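Local coordinates for protein peptidase M3B, oligoendopeptidase F (Enterococcus faecium, PDB 2QR4) that probably hydrolyses peptide bonds in short peptides as a zinc-dependent metallo-oligopeptidase of the M3 family, at residues L395-N403 with Y530-S539. Residues are numbered along the deposited sequence; the frame is centred on the assembly and turned at random.
Sequences LAEIASTTN and YLAYLKAGNS
Tyr533 reaches across from helix 526-536 and sets its hydroxyl on the carbonyl oxygen of Leu395, in helix 394-414. The bond is short, 2.6 Å from Tyr533 OH to Leu395 O, and nearly linear at the acceptor (172°), with that oxygen at the ring's edge. The Leu395 side chain runs past the ring in the opposite direction, its CD1 3.8 Å from Tyr533 CE1, while Ile398 brings CG2 to within 3.4 Å of Tyr533 OH.

One helical turn back, Tyr530 has CG anti to its backbone N (chi1 -176°), which sends the ring toward Thr402, meeting it obliquely. Its hydroxyl lies 3.2 Å from Ala399 CA. Thr402 OG1 turns back to Ile398 O, which it and Thr402 N grip from opposite faces of the carbonyl plane. Tyr533 CD2 lies over one face of the Tyr530 ring, offset toward its rim.

The segment axes run roughly antiparallel at 143°, 10.9 Å apart at closest approach. Pointing away from the tyrosines, Glu397 and Ser400 touch His369 and His373 of the family's HExxH zinc-binding motif, so this contact packs the back of an active-site helix. Its one hydrogen bond gives the buried Tyr533 phenol an acceptor, directing its O-H at the Leu395 backbone.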
loop_
_atom_site.group_PDB
_atom_site.type_symbol
_atom_site.label_atom_id
_atom_site.label_comp_id
_atom_site.label_asym_id
_atom_site.label_seq_id
_atom_site.Cartn_x
_atom_site.Cartn_y
_atom_site.Cartn_z
ATOM N N LEU A 395 7.699 28.701 -9.183
ATOM C CA LEU A 395 7.773 30.140 -9.355
ATOM C C LEU A 395 9.220 30.608 -9.232
ATOM O O LEU A 395 9.633 31.560 -9.894
ATOM C CB LEU A 395 6.889 30.822 -8.308
ATOM C CG LEU A 395 5.992 31.987 -8.719
ATOM C CD1 LEU A 395 5.716 32.012 -10.224
ATOM C CD2 LEU A 395 4.703 31.916 -7.926
ATOM N N ALA A 396 9.991 29.921 -8.394
ATOM C CA ALA A 396 11.404 30.241 -8.209
ATOM C C ALA A 396 12.259 29.656 -9.330
ATOM O O ALA A 396 13.325 30.190 -9.654
ATOM C CB ALA A 396 11.891 29.750 -6.850
ATOM N N GLU A 397 11.782 28.559 -9.915
ATOM C CA GLU A 397 12.471 27.899 -11.017
ATOM C C GLU A 397 12.458 28.760 -12.274
ATOM O O GLU A 397 13.358 28.680 -13.107
ATOM C CB GLU A 397 11.808 26.555 -11.316
ATOM C CG GLU A 397 12.724 25.553 -11.987
ATOM C CD GLU A 397 13.919 25.193 -11.123
ATOM O OE1 GLU A 397 13.921 25.546 -9.924
ATOM O OE2 GLU A 397 14.857 24.556 -11.640
ATOM N N ILE A 398 11.425 29.581 -12.404
ATOM C CA ILE A 398 11.290 30.487 -13.533
ATOM C C ILE A 398 12.410 31.514 -13.558
ATOM O O ILE A 398 12.940 31.826 -14.623
ATOM C CB ILE A 398 9.934 31.216 -13.509
ATOM C CG1 ILE A 398 8.834 30.296 -14.024
ATOM C CG2 ILE A 398 9.983 32.469 -14.359
ATOM C CD1 ILE A 398 7.451 30.739 -13.623
ATOM N N ALA A 399 12.775 32.034 -12.389
ATOM C CA ALA A 399 13.795 33.083 -12.307
ATOM C C ALA A 399 15.159 32.542 -12.704
ATOM O O ALA A 399 16.044 33.291 -13.104
ATOM C CB ALA A 399 13.849 33.678 -10.914
ATOM N N SER A 400 15.303 31.229 -12.591
ATOM C CA SER A 400 16.528 30.538 -12.931
ATOM C C SER A 400 16.581 30.236 -14.419
ATOM O O SER A 400 17.562 30.554 -15.093
ATOM C CB SER A 400 16.616 29.231 -12.137
ATOM O OG SER A 400 16.987 29.495 -10.794
ATOM N N THR A 401 15.522 29.613 -14.919
ATOM C CA THR A 401 15.425 29.243 -16.326
ATOM C C THR A 401 15.447 30.486 -17.212
ATOM O O THR A 401 16.041 30.471 -18.282
ATOM C CB THR A 401 14.150 28.429 -16.577
ATOM O OG1 THR A 401 14.054 27.406 -15.582
ATOM C CG2 THR A 401 14.145 27.778 -17.966
ATOM N N THR A 402 14.820 31.568 -16.755
ATOM C CA THR A 402 14.774 32.791 -17.534
ATOM C C THR A 402 16.196 33.267 -17.756
ATOM O O THR A 402 16.560 33.661 -18.866
ATOM C CB THR A 402 13.964 33.892 -16.822
ATOM O OG1 THR A 402 12.648 33.414 -16.547
ATOM C CG2 THR A 402 13.850 35.139 -17.686
ATOM N N ASN A 403 16.996 33.229 -16.694
ATOM C CA ASN A 403 18.400 33.628 -16.767
ATOM C C ASN A 403 19.202 32.779 -17.764
ATOM O O ASN A 403 19.958 33.308 -18.569
ATOM C CB ASN A 403 19.032 33.590 -15.373
ATOM C CG ASN A 403 18.709 34.835 -14.548
ATOM O OD1 ASN A 403 17.986 35.723 -14.993
ATOM N ND2 ASN A 403 19.262 34.907 -13.345
ATOM N N TYR A 530 8.611 41.839 -14.945
ATOM C CA TYR A 530 9.416 40.722 -14.465
ATOM C C TYR A 530 9.945 41.005 -13.063
ATOM O O TYR A 530 9.911 40.134 -12.195
ATOM C CB TYR A 530 10.579 40.437 -15.415
ATOM C CG TYR A 530 11.398 39.223 -15.035
ATOM C CD1 TYR A 530 10.959 37.946 -15.350
ATOM C CD2 TYR A 530 12.616 39.351 -14.365
ATOM C CE1 TYR A 530 11.702 36.824 -15.007
ATOM C CE2 TYR A 530 13.372 38.227 -14.017
ATOM C CZ TYR A 530 12.904 36.969 -14.343
ATOM O OH TYR A 530 13.623 35.842 -14.016
ATOM N N LEU A 531 10.433 42.224 -12.846
ATOM C CA LEU A 531 10.963 42.602 -11.547
ATOM C C LEU A 531 9.865 42.553 -10.496
ATOM O O LEU A 531 10.086 42.073 -9.388
ATOM C CB LEU A 531 11.596 43.999 -11.585
ATOM C CG LEU A 531 12.793 44.244 -12.514
ATOM C CD1 LEU A 531 13.446 45.595 -12.208
ATOM C CD2 LEU A 531 13.819 43.121 -12.427
ATOM N N ALA A 532 8.681 43.045 -10.848
ATOM C CA ALA A 532 7.535 43.012 -9.938
ATOM C C ALA A 532 7.107 41.579 -9.619
ATOM O O ALA A 532 6.560 41.311 -8.549
ATOM C CB ALA A 532 6.366 43.807 -10.512
ATOM N N TYR A 533 7.356 40.662 -10.550
ATOM C CA TYR A 533 7.123 39.244 -10.300
ATOM C C TYR A 533 8.170 38.687 -9.337
ATOM O O TYR A 533 7.923 37.709 -8.627
ATOM C CB TYR A 533 7.126 38.449 -11.605
ATOM C CG TYR A 533 7.929 37.178 -11.512
ATOM C CD1 TYR A 533 7.452 36.084 -10.804
ATOM C CD2 TYR A 533 9.171 37.076 -12.121
ATOM C CE1 TYR A 533 8.189 34.918 -10.705
ATOM C CE2 TYR A 533 9.917 35.917 -12.033
ATOM C CZ TYR A 533 9.422 34.841 -11.321
ATOM O OH TYR A 533 10.162 33.679 -11.229
ATOM N N LEU A 534 9.342 39.315 -9.327
ATOM C CA LEU A 534 10.407 38.951 -8.397
ATOM C C LEU A 534 10.093 39.482 -7.006
ATOM O O LEU A 534 10.399 38.843 -6.001
ATOM C CB LEU A 534 11.747 39.511 -8.874
ATOM C CG LEU A 534 12.294 38.967 -10.193
ATOM C CD1 LEU A 534 13.476 39.801 -10.656
ATOM C CD2 LEU A 534 12.674 37.490 -10.063
ATOM N N LYS A 535 9.468 40.653 -6.966
ATOM C CA LYS A 535 9.100 41.308 -5.716
ATOM C C LYS A 535 7.859 40.676 -5.087
ATOM O O LYS A 535 7.658 40.764 -3.880
ATOM C CB LYS A 535 8.879 42.802 -5.957
ATOM C CG LYS A 535 10.159 43.588 -6.241
ATOM C CD LYS A 535 9.894 44.771 -7.163
ATOM C CE LYS A 535 8.620 45.507 -6.778
ATOM N NZ LYS A 535 8.052 46.272 -7.924
ATOM N N ALA A 536 7.032 40.035 -5.907
ATOM C CA ALA A 536 5.870 39.301 -5.410
ATOM C C ALA A 536 6.273 38.208 -4.419
ATOM O O ALA A 536 5.895 38.252 -3.249
ATOM C CB ALA A 536 5.079 38.704 -6.571
ATOM N N GLY A 537 7.044 37.232 -4.893
ATOM C CA GLY A 537 7.461 36.107 -4.056
ATOM C C GLY A 537 6.504 34.935 -4.160
ATOM O O GLY A 537 5.395 35.083 -4.672
ATOM N N ASN A 538 6.923 33.767 -3.676
ATOM C CA ASN A 538 6.077 32.568 -3.741
ATOM C C ASN A 538 4.625 32.847 -3.346
ATOM O O ASN A 538 4.356 33.512 -2.342
ATOM C CB ASN A 538 6.665 31.405 -2.927
ATOM C CG ASN A 538 7.267 31.852 -1.604
ATOM O OD1 ASN A 538 7.066 32.984 -1.161
ATOM N ND2 ASN A 538 8.012 30.956 -0.967
ATOM N N SER A 539 3.695 32.337 -4.145
ATOM C CA SER A 539 2.290 32.686 -3.994
ATOM C C SER A 539 1.382 31.508 -4.305
ATOM O O SER A 539 1.740 30.620 -5.074
ATOM C CB SER A 539 1.944 33.869 -4.905
ATOM O OG SER A 539 0.544 34.054 -5.011
#